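Local coordinates for cellulosomal-scaffolding protein A (Clostridium thermocellum, PDB 4B9F) that scaffolds the cellulosome and, through the family 3a carbohydrate-binding module modelled here, probably anchors it to cellulose, at residues N1-D13 against F129-A143. Sequence-based numbering, arbitrary orientation.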
loop_
_atom_site.group_PDB
_atom_site.type_symbol
_atom_site.label_atom_id
_atom_site.label_comp_id
_atom_site.label_asym_id
_atom_site.label_seq_id
_atom_site.Cartn_x
_atom_site.Cartn_y
_atom_site.Cartn_z
ATOM N N ASN A 1 12.829 6.065 -10.702
ATOM C CA ASN A 1 12.097 5.233 -11.647
ATOM C C ASN A 1 11.615 3.958 -10.976
ATOM O O ASN A 1 12.414 3.101 -10.598
ATOM C CB ASN A 1 12.967 4.899 -12.854
ATOM C CG ASN A 1 13.605 6.127 -13.461
ATOM O OD1 ASN A 1 13.120 7.245 -13.280
ATOM N ND2 ASN A 1 14.700 5.931 -14.188
ATOM N N LEU A 2 10.305 3.838 -10.814
ATOM C CA LEU A 2 9.758 2.647 -10.182
ATOM C C LEU A 2 8.467 2.168 -10.824
ATOM O O LEU A 2 7.770 2.931 -11.506
ATOM C CB LEU A 2 9.616 2.824 -8.663
ATOM C CG LEU A 2 8.863 4.003 -8.050
ATOM C CD1 LEU A 2 7.356 3.814 -8.152
ATOM C CD2 LEU A 2 9.288 4.198 -6.590
ATOM N N LYS A 3 8.179 0.887 -10.617
ATOM C CA LYS A 3 6.955 0.253 -11.078
ATOM C C LYS A 3 6.187 -0.200 -9.844
ATOM O O LYS A 3 6.781 -0.713 -8.896
ATOM C CB LYS A 3 7.289 -0.964 -11.944
ATOM C CG LYS A 3 6.089 -1.834 -12.298
ATOM C CD LYS A 3 6.439 -2.910 -13.322
ATOM C CE LYS A 3 7.406 -3.947 -12.767
ATOM N NZ LYS A 3 7.601 -5.073 -13.729
ATOM N N VAL A 4 4.873 -0.016 -9.857
ATOM C CA VAL A 4 4.040 -0.449 -8.743
ATOM C C VAL A 4 3.011 -1.446 -9.253
ATOM O O VAL A 4 2.334 -1.189 -10.249
ATOM C CB VAL A 4 3.319 0.734 -8.070
ATOM C CG1 VAL A 4 2.408 0.230 -6.952
ATOM C CG2 VAL A 4 4.335 1.754 -7.550
ATOM N N GLU A 5 2.930 -2.594 -8.587
ATOM C CA GLU A 5 1.909 -3.579 -8.864
ATOM C C GLU A 5 1.124 -3.778 -7.577
ATOM O O GLU A 5 1.630 -3.521 -6.482
ATOM C CB GLU A 5 2.543 -4.890 -9.294
ATOM C CG GLU A 5 3.366 -4.785 -10.548
ATOM C CD GLU A 5 4.131 -6.058 -10.792
ATOM O OE1 GLU A 5 3.573 -6.976 -11.423
ATOM O OE2 GLU A 5 5.283 -6.152 -10.327
ATOM N N PHE A 6 -0.109 -4.241 -7.715
ATOM C CA PHE A 6 -1.041 -4.184 -6.612
ATOM C C PHE A 6 -2.175 -5.188 -6.781
ATOM O O PHE A 6 -2.568 -5.496 -7.903
ATOM C CB PHE A 6 -1.652 -2.776 -6.541
ATOM C CG PHE A 6 -2.628 -2.643 -5.429
ATOM C CD1 PHE A 6 -2.173 -2.417 -4.145
ATOM C CD2 PHE A 6 -3.987 -2.848 -5.639
ATOM C CE1 PHE A 6 -3.046 -2.383 -3.088
ATOM C CE2 PHE A 6 -4.877 -2.811 -4.586
ATOM C CZ PHE A 6 -4.406 -2.585 -3.303
ATOM N N TYR A 7 -2.700 -5.685 -5.662
ATOM C CA TYR A 7 -4.037 -6.284 -5.643
ATOM C C TYR A 7 -4.540 -6.364 -4.208
ATOM O O TYR A 7 -3.752 -6.253 -3.260
ATOM C CB TYR A 7 -4.086 -7.671 -6.311
ATOM C CG TYR A 7 -3.442 -8.812 -5.537
ATOM C CD1 TYR A 7 -2.075 -8.830 -5.289
ATOM C CD2 TYR A 7 -4.202 -9.902 -5.111
ATOM C CE1 TYR A 7 -1.479 -9.897 -4.599
ATOM C CE2 TYR A 7 -3.619 -10.962 -4.423
ATOM C CZ TYR A 7 -2.262 -10.958 -4.169
ATOM O OH TYR A 7 -1.693 -12.022 -3.494
ATOM N N ASN A 8 -5.852 -6.535 -4.056
ATOM C CA ASN A 8 -6.460 -6.828 -2.751
ATOM C C ASN A 8 -6.594 -8.327 -2.604
ATOM O O ASN A 8 -7.168 -8.986 -3.471
ATOM C CB ASN A 8 -7.842 -6.191 -2.648
ATOM C CG ASN A 8 -7.772 -4.691 -2.522
ATOM O OD1 ASN A 8 -7.664 -3.982 -3.523
ATOM N ND2 ASN A 8 -7.791 -4.196 -1.291
ATOM N N SER A 9 -6.075 -8.882 -1.518
ATOM C CA SER A 9 -6.100 -10.336 -1.393
ATOM C C SER A 9 -7.486 -10.880 -1.061
ATOM O O SER A 9 -7.816 -12.010 -1.444
ATOM C CB SER A 9 -5.068 -10.806 -0.375
ATOM O OG SER A 9 -5.350 -10.255 0.895
ATOM N N ASN A 10 -8.294 -10.093 -0.354
ATOM C CA ASN A 10 -9.648 -10.526 -0.000
ATOM C C ASN A 10 -10.689 -9.678 -0.713
ATOM O O ASN A 10 -10.813 -8.490 -0.443
ATOM C CB ASN A 10 -9.866 -10.500 1.509
ATOM C CG ASN A 10 -9.743 -9.124 2.090
ATOM O OD1 ASN A 10 -8.842 -8.366 1.725
ATOM N ND2 ASN A 10 -10.661 -8.778 2.998
ATOM N N PRO A 11 -11.425 -10.289 -1.649
ATOM C CA PRO A 11 -12.305 -9.505 -2.515
ATOM C C PRO A 11 -13.749 -9.344 -2.041
ATOM O O PRO A 11 -14.509 -8.707 -2.759
ATOM C CB PRO A 11 -12.284 -10.304 -3.818
ATOM C CG PRO A 11 -12.108 -11.709 -3.381
ATOM C CD PRO A 11 -11.209 -11.652 -2.170
ATOM N N SER A 12 -14.124 -9.895 -0.890
ATOM C CA SER A 12 -15.507 -9.781 -0.420
ATOM C C SER A 12 -15.948 -8.327 -0.308
ATOM O O SER A 12 -15.223 -7.485 0.227
ATOM C CB SER A 12 -15.677 -10.453 0.936
ATOM O OG SER A 12 -15.410 -11.832 0.824
ATOM N N ASP A 13 -17.146 -8.033 -0.792
ATOM C CA ASP A 13 -17.624 -6.660 -0.759
ATOM C C ASP A 13 -17.735 -6.136 0.672
ATOM O O ASP A 13 -17.284 -5.036 0.981
ATOM C CB ASP A 13 -18.967 -6.536 -1.471
ATOM C CG ASP A 13 -19.419 -5.100 -1.598
ATOM O OD1 ASP A 13 -18.563 -4.229 -1.855
ATOM O OD2 ASP A 13 -20.627 -4.836 -1.444
ATOM N N PHE A 129 -9.486 -0.195 -4.770
ATOM C CA PHE A 129 -9.742 -1.627 -4.682
ATOM C C PHE A 129 -9.547 -2.304 -6.033
ATOM O O PHE A 129 -10.046 -1.816 -7.050
ATOM C CB PHE A 129 -11.165 -1.867 -4.180
ATOM C CG PHE A 129 -11.559 -3.319 -4.152
ATOM C CD1 PHE A 129 -11.131 -4.151 -3.133
ATOM C CD2 PHE A 129 -12.356 -3.848 -5.149
ATOM C CE1 PHE A 129 -11.497 -5.494 -3.105
ATOM C CE2 PHE A 129 -12.726 -5.186 -5.127
ATOM C CZ PHE A 129 -12.291 -6.006 -4.102
ATOM N N LYS A 130 -8.823 -3.420 -6.030
ATOM C CA LYS A 130 -8.568 -4.190 -7.245
ATOM C C LYS A 130 -8.556 -5.676 -6.914
ATOM O O LYS A 130 -7.621 -6.178 -6.286
ATOM C CB LYS A 130 -7.215 -3.802 -7.838
ATOM C CG LYS A 130 -6.875 -4.483 -9.156
ATOM C CD LYS A 130 -7.948 -4.224 -10.197
ATOM C CE LYS A 130 -7.543 -4.749 -11.564
ATOM N NZ LYS A 130 -8.656 -4.604 -12.543
ATOM N N SER A 131 -9.595 -6.385 -7.333
ATOM C CA SER A 131 -9.615 -7.824 -7.169
ATOM C C SER A 131 -8.837 -8.440 -8.318
ATOM O O SER A 131 -9.102 -8.158 -9.488
ATOM C CB SER A 131 -11.046 -8.353 -7.145
ATOM O OG SER A 131 -11.042 -9.762 -6.979
ATOM N N ALA A 132 -7.868 -9.276 -7.980
ATOM C CA ALA A 132 -7.069 -9.970 -8.972
ATOM C C ALA A 132 -6.498 -11.180 -8.267
ATOM O O ALA A 132 -6.450 -11.220 -7.037
ATOM C CB ALA A 132 -5.951 -9.071 -9.492
ATOM N N SER A 133 -6.070 -12.171 -9.033
ATOM C CA SER A 133 -5.521 -13.373 -8.424
ATOM C C SER A 133 -4.085 -13.128 -7.972
ATOM O O SER A 133 -3.550 -13.865 -7.151
ATOM C CB SER A 133 -5.588 -14.549 -9.396
ATOM O OG SER A 133 -4.924 -14.247 -10.608
ATOM N N GLN A 134 -3.471 -12.074 -8.498
ATOM C CA GLN A 134 -2.080 -11.766 -8.200
ATOM C C GLN A 134 -1.809 -10.301 -8.487
ATOM O O GLN A 134 -2.682 -9.587 -8.973
ATOM C CB GLN A 134 -1.141 -12.624 -9.048
ATOM C CG GLN A 134 -1.039 -12.191 -10.504
ATOM C CD GLN A 134 -2.291 -12.504 -11.297
ATOM O OE1 GLN A 134 -2.705 -13.659 -11.393
ATOM N NE2 GLN A 134 -2.905 -11.473 -11.866
ATOM N N PHE A 135 -0.591 -9.857 -8.197
ATOM C CA PHE A 135 -0.204 -8.476 -8.468
ATOM C C PHE A 135 -0.430 -8.107 -9.932
ATOM O O PHE A 135 -0.077 -8.864 -10.836
ATOM C CB PHE A 135 1.271 -8.263 -8.143
ATOM C CG PHE A 135 1.602 -8.411 -6.692
ATOM C CD1 PHE A 135 1.284 -7.412 -5.786
ATOM C CD2 PHE A 135 2.247 -9.549 -6.231
ATOM C CE1 PHE A 135 1.604 -7.547 -4.449
ATOM C CE2 PHE A 135 2.558 -9.687 -4.899
ATOM C CZ PHE A 135 2.234 -8.690 -4.012
ATOM N N VAL A 136 -1.011 -6.932 -10.157
ATOM C CA VAL A 136 -1.163 -6.390 -11.497
ATOM C C VAL A 136 -0.750 -4.928 -11.497
ATOM O O VAL A 136 -0.749 -4.265 -10.463
ATOM C CB VAL A 136 -2.609 -6.514 -12.023
ATOM C CG1 VAL A 136 -3.040 -7.982 -12.082
ATOM C CG2 VAL A 136 -3.571 -5.694 -11.173
ATOM N N GLU A 137 -0.378 -4.424 -12.662
ATOM C CA GLU A 137 -0.065 -3.017 -12.776
ATOM C C GLU A 137 -1.358 -2.241 -12.579
ATOM O O GLU A 137 -2.361 -2.519 -13.230
ATOM C CB GLU A 137 0.530 -2.739 -14.149
ATOM C CG GLU A 137 1.317 -1.448 -14.228
ATOM C CD GLU A 137 2.173 -1.383 -15.475
ATOM O OE1 GLU A 137 1.660 -1.715 -16.564
ATOM O OE2 GLU A 137 3.360 -1.014 -15.365
ATOM N N TRP A 138 -1.343 -1.281 -11.667
ATOM C CA TRP A 138 -2.576 -0.629 -11.250
ATOM C C TRP A 138 -2.309 0.840 -10.995
ATOM O O TRP A 138 -1.481 1.188 -10.154
ATOM C CB TRP A 138 -3.052 -1.304 -9.968
ATOM C CG TRP A 138 -4.357 -0.854 -9.386
ATOM C CD1 TRP A 138 -4.588 -0.516 -8.082
ATOM C CD2 TRP A 138 -5.623 -0.748 -10.055
ATOM N NE1 TRP A 138 -5.911 -0.203 -7.896
ATOM C CE2 TRP A 138 -6.570 -0.335 -9.090
ATOM C CE3 TRP A 138 -6.050 -0.964 -11.372
ATOM C CZ2 TRP A 138 -7.913 -0.130 -9.400
ATOM C CZ3 TRP A 138 -7.385 -0.755 -11.678
ATOM C CH2 TRP A 138 -8.301 -0.339 -10.696
ATOM N N ASP A 139 -3.008 1.705 -11.714
ATOM C CA ASP A 139 -2.745 3.129 -11.585
ATOM C C ASP A 139 -3.706 3.850 -10.635
ATOM O O ASP A 139 -3.707 5.079 -10.588
ATOM C CB ASP A 139 -2.688 3.818 -12.957
ATOM C CG ASP A 139 -3.993 3.725 -13.722
ATOM O OD1 ASP A 139 -4.986 3.197 -13.181
ATOM O OD2 ASP A 139 -4.026 4.204 -14.877
ATOM N N GLN A 140 -4.508 3.104 -9.868
ATOM C CA GLN A 140 -5.389 3.739 -8.891
ATOM C C GLN A 140 -4.859 3.640 -7.471
ATOM O O GLN A 140 -5.586 3.888 -6.515
ATOM C CB GLN A 140 -6.839 3.255 -9.016
ATOM C CG GLN A 140 -7.386 3.561 -10.420
ATOM C CD GLN A 140 -8.877 3.300 -10.621
ATOM O OE1 GLN A 140 -9.647 3.119 -9.674
ATOM N NE2 GLN A 140 -9.290 3.290 -11.881
ATOM N N VAL A 141 -3.584 3.272 -7.354
ATOM C CA VAL A 141 -2.807 3.517 -6.141
ATOM C C VAL A 141 -1.638 4.412 -6.552
ATOM O O VAL A 141 -1.268 4.444 -7.724
ATOM C CB VAL A 141 -2.274 2.219 -5.483
ATOM C CG1 VAL A 141 -3.423 1.391 -4.904
ATOM C CG2 VAL A 141 -1.442 1.411 -6.468
ATOM N N THR A 142 -1.083 5.158 -5.606
ATOM C CA THR A 142 -0.021 6.102 -5.931
ATOM C C THR A 142 1.211 5.891 -5.054
ATOM O O THR A 142 1.140 5.264 -3.982
ATOM C CB THR A 142 -0.507 7.550 -5.782
ATOM O OG1 THR A 142 -1.032 7.733 -4.462
ATOM C CG2 THR A 142 -1.600 7.850 -6.803
ATOM N N ALA A 143 2.340 6.420 -5.523
ATOM C CA ALA A 143 3.594 6.368 -4.791
ATOM C C ALA A 143 4.285 7.710 -4.888
ATOM O O ALA A 143 4.250 8.364 -5.945
ATOM C CB ALA A 143 4.498 5.266 -5.330
HETATM O O HOH W 1 -8.834 -10.360 -5.097
#
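Strand 2-8 and the loop-rich segment 129-143 meet at the edge of one sheet and then across the core, since the later segment first runs beside the strand and then crosses to the other sheet. Phe-6 and Val-136 form an antiparallel hydrogen-bonded pair: Phe-6 N reaches Val-136 O at 2.8 Å, and Val-136 N returns a bond to Phe-6 O. Further along, Asn-8 N gives a nearly straight bond to Lys-130 O (2.9 Å, 174° at the hydrogen), while Asn-8 OD1 accepts from Lys-130 N at 2.8 Å. Backbone and side chain of Asn-8 thus grip the backbone N and O of Lys-130, and Asn-8 ND2 is hydrogen-bonded to Tyr-41 OH, on strand 37-43 of the facing sheet. A water bridges Asn-8 O, Ser-131 OG and Ala-132 O.

The side chains divide between the two faces of the strand. On the inner one, with CG anti to the backbone N (chi1 180°), the Phe-6 ring offers a face to Val-141, whose CG1 stands 4.0 Å from the ring centroid, almost on the normal. Trp-138 lies nearly parallel to that ring but slid aside, with CD1 3.4 Å from Phe-6 CD2; its NE1 bonds to Ser-128 O. Val-4 continues the apolar layer, CG1 against Val-141 CG2 and CG2 against Ala-143 CB. On the outer face, Tyr-7 turns its CD1-CE1 edge onto the face of Phe-135, a T-shaped pair with planes at 85° and centroids 5.0 Å apart. The backbone carbonyl carbon of Gln-134 lies over one face of the tyrosine ring, toward its rim.

Strand 20-26 pairs with the other side of strand 2-8, and Phe-22 and Tyr-41 add to the aromatic cluster around Phe-6. A short, weakly bonded edge strand at the end of one sheet, before the chain passes into the facing one, fits the beta-sandwich fold of family 3 carbohydrate-binding modules.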